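Local coordinates for phosphodiesterase (Candida albicans, PDB 6CPU), which belongs to the cyclic nucleotide phosphodiesterase family of the HD-type superfamily, largely helical proteins built around a site that here holds zinc and magnesium ions, at residues G352-N358 and S376-H382; M165-L169 and P367-Y372; R127-G132 and E486-L490; W134-T138 and F360-A366. One frame throughout, in Å; residues are numbered along the deposited sequence.

Contact 1: G352-N358 and S376-H382; sequences GHPGTTN and SVLESYH
N358 and L378 bury the most surface in this contact, 92 and 91 Å², and they fix how the irregular segment G352-N358 lies against the first turns of the helix beginning at V377. The CA atoms of N358 and V377 are 6.0 Å apart at one end, those of G352 and H382 6.4 Å at the other. N358, with chi1 m, spends both ends of its amide: L378 N donates to N358 OD1 at 2.9 Å, which satisfies an NH of the helix's first turn, and N358 ND2 donates to E379 OE1 at 2.8 Å. An asparagine suits this place because it accepts and donates at once. L378 (chi1 m, chi2 t) points into the curve of the loop, its CD2 3.9 Å from P354 CD and its CD1 3.9 Å from H353 NE2. G352 has phi/psi 79/10, and a CB there would clash with Y381 CE1; a water joins G352 O (2.8 Å) to Y381 OH (2.5 Å). H353 ND1 accepts from G355 N at 3.1 Å, H382 ND1 is hydrogen-bonded to V351 O, and H353 CD2 lies 3.6 Å from H382 NE2, the two rings meeting rim to rim. Both lie beside the metal site without being zinc ligands, the H382 side chain about 4 Å from the magnesium ion. Helices 127-135 and 165-173 pack against P354, and M165 of the latter also touches L378 and Y381.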
loop_
_atom_site.group_PDB
_atom_site.type_symbol
_atom_site.label_atom_id
_atom_site.label_comp_id
_atom_site.label_asym_id
_atom_site.label_seq_id
_atom_site.Cartn_x
_atom_site.Cartn_y
_atom_site.Cartn_z
ATOM N N GLY A 352 -3.702 -0.577 4.849
ATOM C CA GLY A 352 -4.786 -0.084 5.698
ATOM C C GLY A 352 -4.447 1.222 6.382
ATOM O O GLY A 352 -5.164 1.656 7.243
ATOM N N HIS A 353 -3.344 1.854 5.997
ATOM C CA HIS A 353 -2.874 3.059 6.690
ATOM C C HIS A 353 -3.953 4.123 6.585
ATOM O O HIS A 353 -4.435 4.369 5.499
ATOM C CB HIS A 353 -1.552 3.524 6.062
ATOM C CG HIS A 353 -0.780 4.512 6.880
ATOM N ND1 HIS A 353 -1.251 5.773 7.152
ATOM C CD2 HIS A 353 0.461 4.452 7.419
ATOM C CE1 HIS A 353 -0.353 6.442 7.851
ATOM N NE2 HIS A 353 0.696 5.665 8.031
ATOM N N PRO A 354 -4.377 4.729 7.714
ATOM C CA PRO A 354 -5.500 5.660 7.718
ATOM C C PRO A 354 -5.132 7.128 7.432
ATOM O O PRO A 354 -6.004 7.989 7.420
ATOM C CB PRO A 354 -6.019 5.546 9.154
ATOM C CG PRO A 354 -4.777 5.347 9.934
ATOM C CD PRO A 354 -3.905 4.469 9.086
ATOM N N GLY A 355 -3.863 7.388 7.199
ATOM C CA GLY A 355 -3.388 8.723 6.849
ATOM C C GLY A 355 -2.974 9.550 8.068
ATOM O O GLY A 355 -2.900 10.773 7.980
ATOM N N THR A 356 -2.713 8.891 9.199
ATOM C CA THR A 356 -2.261 9.568 10.434
ATOM C C THR A 356 -0.811 9.172 10.789
ATOM O O THR A 356 -0.021 8.890 9.907
ATOM C CB THR A 356 -3.256 9.312 11.603
ATOM O OG1 THR A 356 -3.298 7.919 11.895
ATOM C CG2 THR A 356 -4.633 9.769 11.254
ATOM N N THR A 357 -0.441 9.202 12.066
ATOM C CA THR A 357 0.890 8.833 12.534
ATOM C C THR A 357 0.733 8.127 13.867
ATOM O O THR A 357 -0.301 8.292 14.521
ATOM C CB THR A 357 1.764 10.083 12.825
ATOM O OG1 THR A 357 1.119 10.878 13.832
ATOM C CG2 THR A 357 1.975 10.927 11.580
ATOM N N ASN A 358 1.754 7.390 14.296
ATOM C CA ASN A 358 1.732 6.775 15.630
ATOM C C ASN A 358 1.522 7.827 16.715
ATOM O O ASN A 358 0.704 7.642 17.616
ATOM C CB ASN A 358 2.988 5.931 15.906
ATOM C CG ASN A 358 2.960 4.577 15.209
ATOM O OD1 ASN A 358 1.904 4.080 14.844
ATOM N ND2 ASN A 358 4.126 3.978 15.026
ATOM N N SER A 376 4.365 0.462 18.593
ATOM C CA SER A 376 4.346 0.216 17.133
ATOM C C SER A 376 2.925 0.082 16.617
ATOM O O SER A 376 2.590 -0.919 15.990
ATOM C CB SER A 376 5.122 -1.068 16.793
ATOM O OG SER A 376 6.475 -0.980 17.185
ATOM N N VAL A 377 2.101 1.098 16.869
ATOM C CA VAL A 377 0.638 0.971 16.729
ATOM C C VAL A 377 0.236 0.668 15.279
ATOM O O VAL A 377 -0.364 -0.363 14.997
ATOM C CB VAL A 377 -0.084 2.239 17.236
ATOM C CG1 VAL A 377 -1.569 2.237 16.878
ATOM C CG2 VAL A 377 0.115 2.401 18.743
ATOM N N LEU A 378 0.581 1.569 14.361
ATOM C CA LEU A 378 0.187 1.397 12.976
ATOM C C LEU A 378 0.889 0.209 12.339
ATOM O O LEU A 378 0.265 -0.538 11.590
ATOM C CB LEU A 378 0.397 2.687 12.166
ATOM C CG LEU A 378 -0.520 3.850 12.541
ATOM C CD1 LEU A 378 -0.164 5.113 11.758
ATOM C CD2 LEU A 378 -1.992 3.497 12.338
ATOM N N GLU A 379 2.150 -0.018 12.688
ATOM C CA GLU A 379 2.908 -1.112 12.086
ATOM C C GLU A 379 2.368 -2.479 12.531
ATOM O O GLU A 379 2.384 -3.451 11.763
ATOM C CB GLU A 379 4.407 -0.991 12.408
ATOM C CG GLU A 379 5.082 0.242 11.806
ATOM C CD GLU A 379 4.839 1.534 12.582
ATOM O OE1 GLU A 379 4.329 1.501 13.728
ATOM O OE2 GLU A 379 5.158 2.617 12.043
ATOM N N SER A 380 1.941 -2.569 13.785
ATOM C CA SER A 380 1.301 -3.791 14.265
ATOM C C SER A 380 0.027 -4.088 13.471
ATOM O O SER A 380 -0.229 -5.224 13.088
ATOM C CB SER A 380 0.985 -3.682 15.750
ATOM O OG SER A 380 2.167 -3.448 16.505
ATOM N N TYR A 381 -0.757 -3.046 13.243
ATOM C CA TYR A 381 -1.968 -3.079 12.437
ATOM C C TYR A 381 -1.668 -3.517 10.990
ATOM O O TYR A 381 -2.281 -4.459 10.472
ATOM C CB TYR A 381 -2.637 -1.693 12.490
ATOM C CG TYR A 381 -3.864 -1.556 11.621
ATOM C CD1 TYR A 381 -3.824 -0.903 10.376
ATOM C CD2 TYR A 381 -5.072 -2.066 12.055
ATOM C CE1 TYR A 381 -4.990 -0.776 9.611
ATOM C CE2 TYR A 381 -6.209 -1.957 11.299
ATOM C CZ TYR A 381 -6.178 -1.333 10.094
ATOM O OH TYR A 381 -7.390 -1.296 9.415
ATOM N N HIS A 382 -0.677 -2.899 10.355
ATOM C CA HIS A 382 -0.327 -3.285 8.987
ATOM C C HIS A 382 0.071 -4.756 8.907
ATOM O O HIS A 382 -0.350 -5.462 8.004
ATOM C CB HIS A 382 0.836 -2.462 8.392
ATOM C CG HIS A 382 0.671 -0.986 8.503
ATOM N ND1 HIS A 382 -0.502 -0.336 8.198
ATOM C CD2 HIS A 382 1.547 -0.029 8.877
ATOM C CE1 HIS A 382 -0.349 0.959 8.399
ATOM N NE2 HIS A 382 0.885 1.170 8.813
HETATM O O HOH W 1 -7.596 0.297 7.489
#

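Contact 2: M165-L169 and P367-Y372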
loop_
_atom_site.group_PDB
_atom_site.type_symbol
_atom_site.label_atom_id
_atom_site.label_comp_id
_atom_site.label_asym_id
_atom_site.label_seq_id
_atom_site.Cartn_x
_atom_site.Cartn_y
_atom_site.Cartn_z
ATOM N N MET A 165 -10.807 0.651 11.681
ATOM C CA MET A 165 -9.591 -0.146 11.796
ATOM C C MET A 165 -9.776 -1.329 12.739
ATOM O O MET A 165 -9.369 -2.461 12.403
ATOM C CB MET A 165 -8.435 0.734 12.280
ATOM C CG MET A 165 -7.936 1.693 11.199
ATOM S SD MET A 165 -6.812 2.918 11.907
ATOM C CE MET A 165 -5.385 1.896 12.200
ATOM N N THR A 166 -10.391 -1.093 13.900
ATOM C CA THR A 166 -10.589 -2.189 14.869
ATOM C C THR A 166 -11.529 -3.269 14.327
ATOM O O THR A 166 -11.312 -4.469 14.580
ATOM C CB THR A 166 -11.074 -1.709 16.254
ATOM O OG1 THR A 166 -12.279 -0.951 16.127
ATOM C CG2 THR A 166 -9.990 -0.878 16.933
ATOM N N TYR A 167 -12.532 -2.861 13.553
ATOM C CA TYR A 167 -13.486 -3.809 12.965
ATOM C C TYR A 167 -12.774 -4.762 11.994
ATOM O O TYR A 167 -12.978 -5.999 12.028
ATOM C CB TYR A 167 -14.603 -3.054 12.257
ATOM C CG TYR A 167 -15.406 -3.908 11.326
ATOM C CD1 TYR A 167 -16.390 -4.758 11.814
ATOM C CD2 TYR A 167 -15.172 -3.885 9.961
ATOM C CE1 TYR A 167 -17.126 -5.552 10.954
ATOM C CE2 TYR A 167 -15.900 -4.673 9.097
ATOM C CZ TYR A 167 -16.865 -5.511 9.603
ATOM O OH TYR A 167 -17.591 -6.302 8.742
ATOM N N ILE A 168 -11.944 -4.191 11.125
ATOM C CA ILE A 168 -11.248 -4.978 10.128
ATOM C C ILE A 168 -10.220 -5.881 10.816
ATOM O O ILE A 168 -10.103 -7.056 10.480
ATOM C CB ILE A 168 -10.570 -4.090 9.062
ATOM C CG1 ILE A 168 -11.632 -3.292 8.287
ATOM C CG2 ILE A 168 -9.757 -4.954 8.111
ATOM C CD1 ILE A 168 -11.069 -2.126 7.484
ATOM N N LEU A 169 -9.504 -5.330 11.787
ATOM C CA LEU A 169 -8.509 -6.089 12.537
ATOM C C LEU A 169 -9.154 -7.301 13.238
ATOM O O LEU A 169 -8.673 -8.439 13.110
ATOM C CB LEU A 169 -7.866 -5.161 13.553
ATOM C CG LEU A 169 -6.543 -5.527 14.184
ATOM C CD1 LEU A 169 -5.450 -5.695 13.144
ATOM C CD2 LEU A 169 -6.184 -4.430 15.181
ATOM N N PRO A 367 -8.571 3.814 19.372
ATOM C CA PRO A 367 -8.756 2.417 19.755
ATOM C C PRO A 367 -7.580 1.505 19.428
ATOM O O PRO A 367 -7.162 0.722 20.285
ATOM C CB PRO A 367 -10.033 2.052 19.005
ATOM C CG PRO A 367 -10.859 3.312 19.198
ATOM C CD PRO A 367 -9.859 4.416 18.971
ATOM N N THR A 368 -6.991 1.630 18.241
ATOM C CA THR A 368 -5.854 0.752 17.889
ATOM C C THR A 368 -4.616 0.989 18.782
ATOM O O THR A 368 -3.869 0.051 19.099
ATOM C CB THR A 368 -5.509 0.850 16.396
ATOM O OG1 THR A 368 -5.191 2.200 16.075
ATOM C CG2 THR A 368 -6.708 0.438 15.552
ATOM N N ALA A 369 -4.390 2.241 19.193
ATOM C CA ALA A 369 -3.322 2.547 20.147
ATOM C C ALA A 369 -3.601 1.886 21.503
ATOM O O ALA A 369 -2.673 1.393 22.141
ATOM C CB ALA A 369 -3.152 4.063 20.314
ATOM N N LEU A 370 -4.866 1.851 21.923
ATOM C CA LEU A 370 -5.233 1.184 23.186
ATOM C C LEU A 370 -5.035 -0.331 23.105
ATOM O O LEU A 370 -4.590 -0.949 24.065
ATOM C CB LEU A 370 -6.666 1.520 23.607
ATOM C CG LEU A 370 -7.017 3.009 23.744
ATOM C CD1 LEU A 370 -8.393 3.153 24.361
ATOM C CD2 LEU A 370 -5.982 3.763 24.563
ATOM N N LEU A 371 -5.348 -0.921 21.958
ATOM C CA LEU A 371 -5.114 -2.363 21.742
ATOM C C LEU A 371 -3.630 -2.725 21.781
ATOM O O LEU A 371 -3.232 -3.762 22.336
ATOM C CB LEU A 371 -5.656 -2.801 20.381
ATOM C CG LEU A 371 -7.113 -3.134 20.098
ATOM C CD1 LEU A 371 -7.335 -3.353 18.601
ATOM C CD2 LEU A 371 -7.536 -4.372 20.857
ATOM N N TYR A 372 -2.814 -1.875 21.159
ATOM C CA TYR A 372 -1.393 -2.159 20.980
ATOM C C TYR A 372 -0.503 -1.493 22.046
ATOM O O TYR A 372 0.726 -1.472 21.913
ATOM C CB TYR A 372 -0.969 -1.762 19.557
ATOM C CG TYR A 372 -1.478 -2.734 18.514
ATOM C CD1 TYR A 372 -1.155 -4.089 18.585
ATOM C CD2 TYR A 372 -2.255 -2.307 17.447
ATOM C CE1 TYR A 372 -1.630 -5.002 17.648
ATOM C CE2 TYR A 372 -2.703 -3.200 16.493
ATOM C CZ TYR A 372 -2.410 -4.549 16.604
ATOM O OH TYR A 372 -2.853 -5.430 15.631
#
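P367 opens the short helix 367-371, and its ring supplies CB at 3.6 Å from T166 CG2; proline fits a first helical turn, where its missing NH costs no helical hydrogen bond. T368 follows as the point of closest backbone approach, its CA 6.3 Å from that of T166. The methyl of T368 serves the interface, with CG2 3.7 Å from M165 CB and 3.8 Å from T166 CG2. The arrangement is helix-on-helix packing, partly buried, in the helical part of this phosphodiesterase: the local axes approach to 10.4 Å at 51°, with no hydrogen bond between the segments, and M165 reaches on to M361 and Y381 of adjoining helices. One turn beyond P367, L371 brings CD1 to 3.8 Å from L169 CD2 and 4.0 Å from T166 CG2, an apolar touch from an otherwise exposed leucine. Y372, which leaves helical geometry, uses its long side chain to reach L169: L169 CD2 is 3.9 Å from Y372 CE2 and 3.5 Å from Y372 OH, while S380 of helix 377-394 also packs on this tyrosine.

Contact 3: R127-G132 and E486-L490; sequences RISRVG and EVELL
A buried helix-helix crossing joins helix 127-135 to the long helix 470-495, combining an apolar centre with a salt bridge. Both segments are helical throughout; their local axes pass 9.9 Å apart at a signed angle of -76°, with I128 and L490 nearest, CA to CA 5.8 Å. I128 (chi1 m, chi2 m) lies across the other helix: its CG2 is 3.7 Å from L490 CD1, its CG1 4.1 Å from L489 CD2, and its CD1 3.6 Å from E486 O. L490 (chi1 t, chi2 p) also sets CD2 3.7 Å from V131 CG1, while G132 CA, without a side chain, comes 4.3 Å from L490 CD1. R127 (chi1 t, chi2 p) extends to E486, R127 NE donating to E486 OE1 at 2.8 Å; a water accepts from R127 NH2 (2.8 Å) and donates to E486 OE1 (2.7 Å). R127 also binds D41 and N271, and E486 OE2 meets Y508 OH. Charge compensation and further polar partners thus allow both ionic groups to be buried beside branched aliphatic side chains.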
loop_
_atom_site.group_PDB
_atom_site.type_symbol
_atom_site.label_atom_id
_atom_site.label_comp_id
_atom_site.label_asym_id
_atom_site.label_seq_id
_atom_site.Cartn_x
_atom_site.Cartn_y
_atom_site.Cartn_z
ATOM N N ARG A 127 -12.992 14.328 3.805
ATOM C CA ARG A 127 -11.761 13.585 4.080
ATOM C C ARG A 127 -11.404 13.531 5.552
ATOM O O ARG A 127 -10.982 12.492 6.064
ATOM C CB ARG A 127 -10.611 14.199 3.269
ATOM C CG ARG A 127 -9.202 13.770 3.633
ATOM C CD ARG A 127 -8.875 12.333 3.247
ATOM N NE ARG A 127 -7.580 11.944 3.783
ATOM C CZ ARG A 127 -7.079 10.709 3.774
ATOM N NH1 ARG A 127 -7.745 9.699 3.220
ATOM N NH2 ARG A 127 -5.896 10.488 4.313
ATOM N N ILE A 128 -11.584 14.645 6.252
ATOM C CA ILE A 128 -11.209 14.692 7.651
ATOM C C ILE A 128 -12.193 13.875 8.474
ATOM O O ILE A 128 -11.784 13.177 9.400
ATOM C CB ILE A 128 -11.108 16.152 8.174
ATOM C CG1 ILE A 128 -10.151 16.967 7.288
ATOM C CG2 ILE A 128 -10.654 16.177 9.620
ATOM C CD1 ILE A 128 -8.713 16.510 7.248
ATOM N N SER A 129 -13.475 13.938 8.124
ATOM C CA SER A 129 -14.491 13.064 8.726
ATOM C C SER A 129 -14.128 11.578 8.518
ATOM O O SER A 129 -14.235 10.763 9.444
ATOM C CB SER A 129 -15.853 13.343 8.103
ATOM O OG SER A 129 -16.902 12.626 8.731
ATOM N N ARG A 130 -13.725 11.249 7.300
ATOM C CA ARG A 130 -13.401 9.850 6.944
ATOM C C ARG A 130 -12.249 9.290 7.781
ATOM O O ARG A 130 -12.318 8.161 8.284
ATOM C CB ARG A 130 -13.071 9.723 5.470
ATOM C CG ARG A 130 -14.260 9.831 4.541
ATOM C CD ARG A 130 -13.940 9.369 3.127
ATOM N NE ARG A 130 -12.905 10.141 2.445
ATOM C CZ ARG A 130 -13.092 11.300 1.816
ATOM N NH1 ARG A 130 -14.277 11.901 1.808
ATOM N NH2 ARG A 130 -12.054 11.873 1.208
ATOM N N VAL A 131 -11.190 10.075 7.940
ATOM C CA VAL A 131 -10.034 9.652 8.715
ATOM C C VAL A 131 -10.433 9.479 10.185
ATOM O O VAL A 131 -10.003 8.538 10.836
ATOM C CB VAL A 131 -8.839 10.626 8.547
ATOM C CG1 VAL A 131 -7.683 10.221 9.450
ATOM C CG2 VAL A 131 -8.388 10.693 7.088
ATOM N N GLY A 132 -11.244 10.391 10.707
ATOM C CA GLY A 132 -11.746 10.255 12.072
ATOM C C GLY A 132 -12.561 8.977 12.270
ATOM O O GLY A 132 -12.453 8.334 13.321
ATOM N N GLU A 486 -3.371 17.598 6.752
ATOM C CA GLU A 486 -4.638 16.946 7.071
ATOM C C GLU A 486 -4.658 16.449 8.519
ATOM O O GLU A 486 -5.672 16.577 9.201
ATOM C CB GLU A 486 -4.919 15.794 6.095
ATOM C CG GLU A 486 -5.197 16.247 4.656
ATOM C CD GLU A 486 -5.612 15.087 3.742
ATOM O OE1 GLU A 486 -5.617 13.940 4.246
ATOM O OE2 GLU A 486 -5.947 15.321 2.551
ATOM N N VAL A 487 -3.550 15.888 8.989
ATOM C CA VAL A 487 -3.478 15.431 10.382
ATOM C C VAL A 487 -3.625 16.622 11.344
ATOM O O VAL A 487 -4.341 16.544 12.346
ATOM C CB VAL A 487 -2.190 14.634 10.665
ATOM C CG1 VAL A 487 -2.084 14.264 12.139
ATOM C CG2 VAL A 487 -2.172 13.358 9.826
ATOM N N GLU A 488 -2.991 17.747 11.011
ATOM C CA GLU A 488 -3.151 18.965 11.822
ATOM C C GLU A 488 -4.606 19.433 11.855
ATOM O O GLU A 488 -5.098 19.857 12.892
ATOM C CB GLU A 488 -2.228 20.080 11.306
ATOM C CG GLU A 488 -0.756 19.830 11.568
ATOM C CD GLU A 488 -0.444 19.637 13.039
ATOM O OE1 GLU A 488 -0.998 20.395 13.859
ATOM O OE2 GLU A 488 0.341 18.722 13.388
ATOM N N LEU A 489 -5.309 19.326 10.730
ATOM C CA LEU A 489 -6.698 19.742 10.656
ATOM C C LEU A 489 -7.601 18.787 11.462
ATOM O O LEU A 489 -8.532 19.218 12.131
ATOM C CB LEU A 489 -7.123 19.810 9.192
ATOM C CG LEU A 489 -8.354 20.579 8.765
ATOM C CD1 LEU A 489 -8.372 21.999 9.331
ATOM C CD2 LEU A 489 -8.373 20.617 7.241
ATOM N N LEU A 490 -7.315 17.488 11.400
ATOM C CA LEU A 490 -8.064 16.517 12.202
ATOM C C LEU A 490 -7.900 16.771 13.703
ATOM O O LEU A 490 -8.875 16.756 14.435
ATOM C CB LEU A 490 -7.611 15.107 11.867
ATOM C CG LEU A 490 -8.280 13.994 12.675
ATOM C CD1 LEU A 490 -9.787 14.050 12.574
ATOM C CD2 LEU A 490 -7.725 12.657 12.191
HETATM O O HOH W 2 -4.687 12.214 6.133
#

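Contact 4: W134-T138 and F360-A366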
loop_
_atom_site.group_PDB
_atom_site.type_symbol
_atom_site.label_atom_id
_atom_site.label_comp_id
_atom_site.label_asym_id
_atom_site.label_seq_id
_atom_site.Cartn_x
_atom_site.Cartn_y
_atom_site.Cartn_z
ATOM N N TRP A 134 -12.274 6.095 10.524
ATOM C CA TRP A 134 -11.390 4.918 10.439
ATOM C C TRP A 134 -10.599 4.741 11.727
ATOM O O TRP A 134 -10.427 3.619 12.196
ATOM C CB TRP A 134 -10.406 5.029 9.284
ATOM C CG TRP A 134 -11.027 5.116 7.939
ATOM C CD1 TRP A 134 -12.168 4.503 7.508
ATOM C CD2 TRP A 134 -10.495 5.812 6.825
ATOM N NE1 TRP A 134 -12.404 4.818 6.178
ATOM C CE2 TRP A 134 -11.386 5.619 5.739
ATOM C CE3 TRP A 134 -9.363 6.606 6.640
ATOM C CZ2 TRP A 134 -11.161 6.177 4.485
ATOM C CZ3 TRP A 134 -9.158 7.180 5.390
ATOM C CH2 TRP A 134 -10.054 6.963 4.339
ATOM N N THR A 135 -10.096 5.851 12.278
ATOM C CA THR A 135 -9.208 5.801 13.434
ATOM C C THR A 135 -9.964 5.780 14.770
ATOM O O THR A 135 -9.335 5.614 15.817
ATOM C CB THR A 135 -8.260 7.019 13.463
ATOM O OG1 THR A 135 -9.058 8.207 13.429
ATOM C CG2 THR A 135 -7.294 7.005 12.299
ATOM N N GLY A 136 -11.280 5.983 14.749
ATOM C CA GLY A 136 -12.081 5.997 15.976
ATOM C C GLY A 136 -11.828 7.203 16.868
ATOM O O GLY A 136 -11.992 7.129 18.092
ATOM N N THR A 137 -11.414 8.310 16.259
ATOM C CA THR A 137 -11.026 9.511 17.038
ATOM C C THR A 137 -12.070 10.622 17.002
ATOM O O THR A 137 -11.919 11.632 17.708
ATOM C CB THR A 137 -9.655 10.053 16.588
ATOM O OG1 THR A 137 -9.666 10.324 15.179
ATOM C CG2 THR A 137 -8.559 9.058 16.910
ATOM N N THR A 138 -13.123 10.446 16.204
ATOM C CA THR A 138 -14.238 11.408 16.145
ATOM C C THR A 138 -15.604 10.794 16.535
ATOM O O THR A 138 -16.599 10.944 15.811
ATOM C CB THR A 138 -14.352 12.046 14.750
ATOM O OG1 THR A 138 -14.459 11.020 13.750
ATOM C CG2 THR A 138 -13.141 12.921 14.460
ATOM N N PHE A 360 -0.087 10.653 16.637
ATOM C CA PHE A 360 -1.471 11.086 16.686
ATOM C C PHE A 360 -2.359 10.020 17.341
ATOM O O PHE A 360 -3.187 10.335 18.186
ATOM C CB PHE A 360 -1.993 11.394 15.279
ATOM C CG PHE A 360 -3.472 11.505 15.204
ATOM C CD1 PHE A 360 -4.105 12.705 15.476
ATOM C CD2 PHE A 360 -4.258 10.381 14.907
ATOM C CE1 PHE A 360 -5.477 12.793 15.424
ATOM C CE2 PHE A 360 -5.631 10.474 14.856
ATOM C CZ PHE A 360 -6.243 11.682 15.116
ATOM N N MET A 361 -2.192 8.764 16.909
ATOM C CA MET A 361 -3.019 7.673 17.438
ATOM C C MET A 361 -2.814 7.533 18.955
ATOM O O MET A 361 -3.786 7.315 19.702
ATOM C CB MET A 361 -2.699 6.354 16.734
ATOM C CG MET A 361 -2.871 6.371 15.218
ATOM S SD MET A 361 -4.566 6.564 14.703
ATOM C CE MET A 361 -5.128 4.866 14.890
ATOM N N ILE A 362 -1.569 7.688 19.405
ATOM C CA ILE A 362 -1.240 7.606 20.836
ATOM C C ILE A 362 -1.845 8.792 21.594
ATOM O O ILE A 362 -2.572 8.623 22.580
ATOM C CB ILE A 362 0.283 7.538 21.047
ATOM C CG1 ILE A 362 0.837 6.209 20.528
ATOM C CG2 ILE A 362 0.650 7.713 22.520
ATOM C CD1 ILE A 362 2.333 6.204 20.285
ATOM N N LYS A 363 -1.570 10.001 21.124
ATOM C CA LYS A 363 -1.961 11.191 21.888
ATOM C C LYS A 363 -3.475 11.361 21.981
ATOM O O LYS A 363 -3.972 11.866 22.984
ATOM C CB LYS A 363 -1.285 12.442 21.314
ATOM C CG LYS A 363 0.240 12.402 21.400
ATOM C CD LYS A 363 0.776 12.551 22.824
ATOM C CE LYS A 363 2.302 12.536 22.836
ATOM N NZ LYS A 363 2.882 12.797 24.185
ATOM N N PHE A 364 -4.214 10.917 20.960
ATOM C CA PHE A 364 -5.661 11.010 20.962
ATOM C C PHE A 364 -6.370 9.705 21.369
ATOM O O PHE A 364 -7.587 9.605 21.262
ATOM C CB PHE A 364 -6.154 11.531 19.609
ATOM C CG PHE A 364 -5.794 12.971 19.384
ATOM C CD1 PHE A 364 -6.708 13.979 19.661
ATOM C CD2 PHE A 364 -4.505 13.318 19.000
ATOM C CE1 PHE A 364 -6.360 15.312 19.487
ATOM C CE2 PHE A 364 -4.144 14.651 18.841
ATOM C CZ PHE A 364 -5.075 15.642 19.086
ATOM N N SER A 365 -5.608 8.739 21.873
ATOM C CA SER A 365 -6.180 7.508 22.466
ATOM C C SER A 365 -7.069 6.766 21.462
ATOM O O SER A 365 -8.153 6.293 21.798
ATOM C CB SER A 365 -6.964 7.838 23.749
ATOM O OG SER A 365 -6.113 8.375 24.751
ATOM N N ALA A 366 -6.582 6.642 20.235
ATOM C CA ALA A 366 -7.293 5.910 19.209
ATOM C C ALA A 366 -7.420 4.441 19.648
ATOM O O ALA A 366 -6.489 3.897 20.244
ATOM C CB ALA A 366 -6.544 5.984 17.891
HETATM O O HOH W 3 -9.807 11.459 19.935
#
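W134, in the last turn of helix 127-135, does not reach the second segment; its ring forms a cation-pi interaction with K268. T135 is the first residue to meet the second segment: its CG2 rests 3.7 Å from M361 SD, and its carbonyl O lies 3.5 Å from A366 CB. Threonine suits the spot because the methyl packs on methionine while OG1 turns back to V131 O within its own helix. G136, with phi 70°, ends that helix in a Schellman motif, a positive-phi conformation that a glycine adopts without strain. T137 then brings the backbones closest, its CA 5.6 Å from that of A366. Its OG1 donates to T135 OG1 at 2.8 Å and sits 3.7 Å from F360 CZ, near the plane of the ring at its edge; its CG2 is 3.8 Å from A366 CB, where a small alanine permits close approach. T137 O and F364 O lie 3.1 and 3.2 Å from one water's O. The second helix closes similarly, S365 taking positive phi as the C-prime residue of another Schellman motif, with A366 N bonded to M361 O at 2.9 Å and S365 N to I362 O at 3.1 Å. Two helix ends therefore abut here, between helix 470-495, which touches T137, F360 and F364, and helix 165-173, whose M165 packs on T135 and M361.

Contacts 1, 2 and 4 are neighbours, their centres 10 to 11 Å apart, with contact 3 11 Å from contact 4, 15 Å from contact 1 and 18 Å from contact 2, which it does not touch. Along the chain, helix 127-135 supplies contacts 3 and 4 and helix 165-173 contact 2; the segments 352-358, 360-366, 367-372 and 376-382 then follow almost without a break, and 486-490 comes last. Contact 3 thus closes a loop of 353 residues enclosing the others, while contacts 1, 2 and 4 interlock. The result ties helices 127-135 and 165-173, which come early among these segments, onto the helices that follow the metal-binding H349 and D350.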